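Local coordinates for intracellular protein transport protein USO1 (Saccharomyces cerevisiae S288c, PDB 6LSU) that is required for protein transport from the endoplasmic reticulum to the Golgi complex, the piece modelled here belonging to its globular head, at residues V404-M412 against T423-Y434. Numbering follows the deposited sequence.
Sequences VVSILINWM and TRVACSRLLKAY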
loop_
_atom_site.group_PDB
_atom_site.type_symbol
_atom_site.label_atom_id
_atom_site.label_comp_id
_atom_site.label_asym_id
_atom_site.label_seq_id
_atom_site.Cartn_x
_atom_site.Cartn_y
_atom_site.Cartn_z
ATOM N N VAL A 404 22.856 1.194 -4.123
ATOM C CA VAL A 404 21.367 1.050 -4.159
ATOM C C VAL A 404 20.798 2.097 -5.130
ATOM O O VAL A 404 20.009 1.773 -5.992
ATOM C CB VAL A 404 20.836 1.095 -2.724
ATOM C CG1 VAL A 404 19.616 1.979 -2.512
ATOM C CG2 VAL A 404 20.564 -0.318 -2.261
ATOM N N VAL A 405 21.302 3.304 -5.146
ATOM C CA VAL A 405 20.668 4.340 -6.015
ATOM C C VAL A 405 20.812 3.922 -7.490
ATOM O O VAL A 405 19.850 4.065 -8.236
ATOM C CB VAL A 405 21.228 5.731 -5.732
ATOM C CG1 VAL A 405 20.712 6.746 -6.726
ATOM C CG2 VAL A 405 20.884 6.133 -4.322
ATOM N N SER A 406 21.995 3.460 -7.896
ATOM C CA SER A 406 22.247 2.873 -9.240
ATOM C C SER A 406 21.222 1.765 -9.567
ATOM O O SER A 406 20.563 1.880 -10.634
ATOM C CB SER A 406 23.688 2.373 -9.322
ATOM O OG SER A 406 24.559 3.497 -9.299
ATOM N N ILE A 407 21.016 0.768 -8.699
ATOM C CA ILE A 407 20.017 -0.323 -8.957
ATOM C C ILE A 407 18.624 0.278 -9.170
ATOM O O ILE A 407 17.905 -0.187 -9.961
ATOM C CB ILE A 407 19.982 -1.371 -7.846
ATOM C CG1 ILE A 407 21.373 -1.930 -7.566
ATOM C CG2 ILE A 407 19.012 -2.509 -8.203
ATOM C CD1 ILE A 407 21.334 -3.041 -6.612
ATOM N N LEU A 408 18.236 1.277 -8.407
ATOM C CA LEU A 408 16.899 1.869 -8.548
ATOM C C LEU A 408 16.757 2.410 -9.977
ATOM O O LEU A 408 15.794 2.107 -10.629
ATOM C CB LEU A 408 16.703 2.964 -7.497
ATOM C CG LEU A 408 16.530 2.439 -6.079
ATOM C CD1 LEU A 408 16.354 3.596 -5.119
ATOM C CD2 LEU A 408 15.324 1.520 -5.935
ATOM N N ILE A 409 17.727 3.191 -10.404
ATOM C CA ILE A 409 17.704 3.892 -11.714
ATOM C C ILE A 409 17.720 2.843 -12.805
ATOM O O ILE A 409 16.958 2.943 -13.743
ATOM C CB ILE A 409 18.880 4.861 -11.810
ATOM C CG1 ILE A 409 18.662 6.011 -10.812
ATOM C CG2 ILE A 409 18.984 5.359 -13.242
ATOM C CD1 ILE A 409 19.826 6.981 -10.695
ATOM N N ASN A 410 18.495 1.798 -12.587
ATOM C CA ASN A 410 18.590 0.729 -13.577
ATOM C C ASN A 410 17.233 0.033 -13.666
ATOM O O ASN A 410 16.773 -0.242 -14.781
ATOM C CB ASN A 410 19.723 -0.195 -13.170
ATOM C CG ASN A 410 19.747 -1.358 -14.109
ATOM O OD1 ASN A 410 19.079 -2.353 -13.856
ATOM N ND2 ASN A 410 20.404 -1.125 -15.221
ATOM N N TRP A 411 16.630 -0.294 -12.543
ATOM C CA TRP A 411 15.382 -1.091 -12.522
ATOM C C TRP A 411 14.280 -0.243 -13.110
ATOM O O TRP A 411 13.573 -0.750 -14.023
ATOM C CB TRP A 411 15.015 -1.549 -11.114
ATOM C CG TRP A 411 15.726 -2.797 -10.730
ATOM C CD1 TRP A 411 16.867 -3.292 -11.268
ATOM C CD2 TRP A 411 15.357 -3.693 -9.679
ATOM N NE1 TRP A 411 17.237 -4.445 -10.626
ATOM C CE2 TRP A 411 16.303 -4.729 -9.674
ATOM C CE3 TRP A 411 14.300 -3.733 -8.777
ATOM C CZ2 TRP A 411 16.256 -5.763 -8.761
ATOM C CZ3 TRP A 411 14.236 -4.778 -7.894
ATOM C CH2 TRP A 411 15.202 -5.776 -7.885
ATOM N N MET A 412 14.220 1.009 -12.643
ATOM C CA MET A 412 13.239 1.998 -13.130
ATOM C C MET A 412 13.263 2.031 -14.671
ATOM O O MET A 412 12.133 2.033 -15.275
ATOM C CB MET A 412 13.520 3.397 -12.566
ATOM C CG MET A 412 12.337 4.272 -12.765
ATOM S SD MET A 412 12.587 5.932 -12.173
ATOM C CE MET A 412 14.176 6.243 -12.909
ATOM N N THR A 423 6.858 -2.497 -9.532
ATOM C CA THR A 423 8.252 -2.394 -9.030
ATOM C C THR A 423 8.874 -1.129 -9.608
ATOM O O THR A 423 9.347 -0.271 -8.856
ATOM C CB THR A 423 9.064 -3.654 -9.340
ATOM O OG1 THR A 423 8.665 -4.749 -8.523
ATOM C CG2 THR A 423 10.555 -3.507 -9.131
ATOM N N ARG A 424 8.847 -0.966 -10.919
ATOM C CA ARG A 424 9.397 0.236 -11.609
ATOM C C ARG A 424 8.796 1.516 -11.040
ATOM O O ARG A 424 9.509 2.522 -10.895
ATOM C CB ARG A 424 9.161 0.120 -13.114
ATOM C CG ARG A 424 9.974 -1.013 -13.731
ATOM C CD ARG A 424 9.716 -1.191 -15.194
ATOM N NE ARG A 424 10.385 -0.113 -15.888
ATOM C CZ ARG A 424 10.129 0.293 -17.132
ATOM N NH1 ARG A 424 9.203 -0.307 -17.860
ATOM N NH2 ARG A 424 10.842 1.270 -17.653
ATOM N N VAL A 425 7.535 1.573 -10.696
ATOM C CA VAL A 425 7.045 2.901 -10.195
ATOM C C VAL A 425 7.419 3.037 -8.714
ATOM O O VAL A 425 7.839 4.104 -8.334
ATOM C CB VAL A 425 5.569 3.180 -10.506
ATOM C CG1 VAL A 425 4.950 2.073 -11.314
ATOM C CG2 VAL A 425 4.753 3.565 -9.317
ATOM N N ALA A 426 7.458 1.951 -7.962
ATOM C CA ALA A 426 7.970 1.923 -6.581
ATOM C C ALA A 426 9.422 2.448 -6.574
ATOM O O ALA A 426 9.768 3.298 -5.655
ATOM C CB ALA A 426 7.849 0.507 -6.053
ATOM N N CYS A 427 10.253 1.965 -7.525
ATOM C CA CYS A 427 11.651 2.470 -7.669
ATOM C C CYS A 427 11.624 4.006 -7.818
ATOM O O CYS A 427 12.368 4.724 -7.151
ATOM C CB CYS A 427 12.337 1.811 -8.852
ATOM S SG CYS A 427 12.890 0.125 -8.452
ATOM N N SER A 428 10.737 4.502 -8.651
ATOM C CA SER A 428 10.598 5.945 -8.931
ATOM C C SER A 428 10.203 6.670 -7.631
ATOM O O SER A 428 10.762 7.661 -7.334
ATOM C CB SER A 428 9.586 6.172 -10.032
ATOM O OG SER A 428 9.119 7.507 -10.068
ATOM N N ARG A 429 9.261 6.142 -6.887
ATOM C CA ARG A 429 8.781 6.745 -5.625
ATOM C C ARG A 429 9.886 6.718 -4.546
ATOM O O ARG A 429 9.976 7.712 -3.804
ATOM C CB ARG A 429 7.526 6.009 -5.168
ATOM C CG ARG A 429 6.381 6.148 -6.159
ATOM C CD ARG A 429 5.449 7.301 -5.875
ATOM N NE ARG A 429 4.837 6.942 -4.612
ATOM C CZ ARG A 429 3.674 6.311 -4.463
ATOM N NH1 ARG A 429 2.918 6.024 -5.515
ATOM N NH2 ARG A 429 3.260 6.003 -3.240
ATOM N N LEU A 430 10.727 5.680 -4.504
ATOM C CA LEU A 430 11.807 5.567 -3.499
ATOM C C LEU A 430 12.871 6.609 -3.813
ATOM O O LEU A 430 13.246 7.351 -2.884
ATOM C CB LEU A 430 12.392 4.145 -3.486
ATOM C CG LEU A 430 13.590 3.936 -2.577
ATOM C CD1 LEU A 430 13.378 4.508 -1.189
ATOM C CD2 LEU A 430 13.930 2.472 -2.491
ATOM N N LEU A 431 13.260 6.707 -5.094
ATOM C CA LEU A 431 14.192 7.747 -5.578
ATOM C C LEU A 431 13.649 9.113 -5.194
ATOM O O LEU A 431 14.483 10.034 -4.855
ATOM C CB LEU A 431 14.340 7.637 -7.107
ATOM C CG LEU A 431 15.403 6.645 -7.570
ATOM C CD1 LEU A 431 15.226 6.338 -9.041
ATOM C CD2 LEU A 431 16.802 7.177 -7.316
ATOM N N LYS A 432 12.354 9.346 -5.348
ATOM C CA LYS A 432 11.832 10.709 -5.045
ATOM C C LYS A 432 11.884 10.919 -3.521
ATOM O O LYS A 432 12.038 12.044 -3.103
ATOM C CB LYS A 432 10.440 10.867 -5.635
ATOM C CG LYS A 432 10.399 10.870 -7.151
ATOM C CD LYS A 432 9.018 11.233 -7.614
ATOM C CE LYS A 432 8.710 10.830 -9.024
ATOM N NZ LYS A 432 7.314 11.201 -9.309
ATOM N N ALA A 433 11.731 9.851 -2.727
ATOM C CA ALA A 433 11.748 9.905 -1.257
ATOM C C ALA A 433 13.196 10.246 -0.847
ATOM O O ALA A 433 13.486 11.161 0.015
ATOM C CB ALA A 433 11.297 8.589 -0.691
ATOM N N TYR A 434 14.130 9.631 -1.538
ATOM C CA TYR A 434 15.557 9.885 -1.325
ATOM C C TYR A 434 15.958 11.336 -1.589
ATOM O O TYR A 434 16.775 11.953 -0.849
ATOM C CB TYR A 434 16.303 8.942 -2.222
ATOM C CG TYR A 434 17.764 9.219 -2.345
ATOM C CD1 TYR A 434 18.611 8.979 -1.290
ATOM C CD2 TYR A 434 18.309 9.568 -3.572
ATOM C CE1 TYR A 434 19.979 9.117 -1.433
ATOM C CE2 TYR A 434 19.680 9.693 -3.738
ATOM C CZ TYR A 434 20.513 9.479 -2.654
ATOM O OH TYR A 434 21.853 9.632 -2.749
#
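The backbones come nearest at Leu408 with Cys427 and at Met412 with Arg424 where helices 404-412 and 423-434 pack against each other, their axes 8.5 Å apart at closest approach and running roughly antiparallel, at 140°. Two side chains interlock as knobs into holes. Leu431 enters the hole formed by Val405, Leu408, Ile409 and Met412: its CG meets Leu408 CB at 3.9 Å, while both its methyls touch Ile409 CG1 and CD2 reaches on to Val405 CG1. In return Met412 fits among Arg424, Cys427, Ser428 and Leu431. Its CG lies anti to the backbone N (chi1 -165°), and this with the extended chi2 carries SD to Ser428 CB at 3.7 Å; the bend at chi3 then turns CE to Leu431 CD1. Leu408 straddles the other flank, with CD1 on Leu430 CD2 and CD2 reaching both that methyl and Cys427 SG. This sulfur also touches Trp411 CB at 3.8 Å and approaches the indole obliquely, near where Thr423 CG2 meets Trp411 CE3. Toward the C-terminal end of 423-434, Val405 CG2 lies over one face of the Tyr434 ring, 4.1 Å from its centroid, a CH-pi contact. The polar link is at the opposite end: Arg424 holds Met412 O side-on with both NE and NH2, each 2.8 Å away. That oxygen lies near the guanidinium plane, yet NE stands well above the carbonyl plane and NH2 is only slightly tilted from it; the twin bonds should restrain the guanidinium's rotation. Phe376 and Leu359 cover Leu408 and Leu430, whereas Phe519 of helix 514-528 packs on Met412 and Arg424. Such antiparallel helix packing, mostly apolar and buried, is characteristic of armadillo-type alpha-solenoids; here both helices belong to ARM 7 of the Uso1 head.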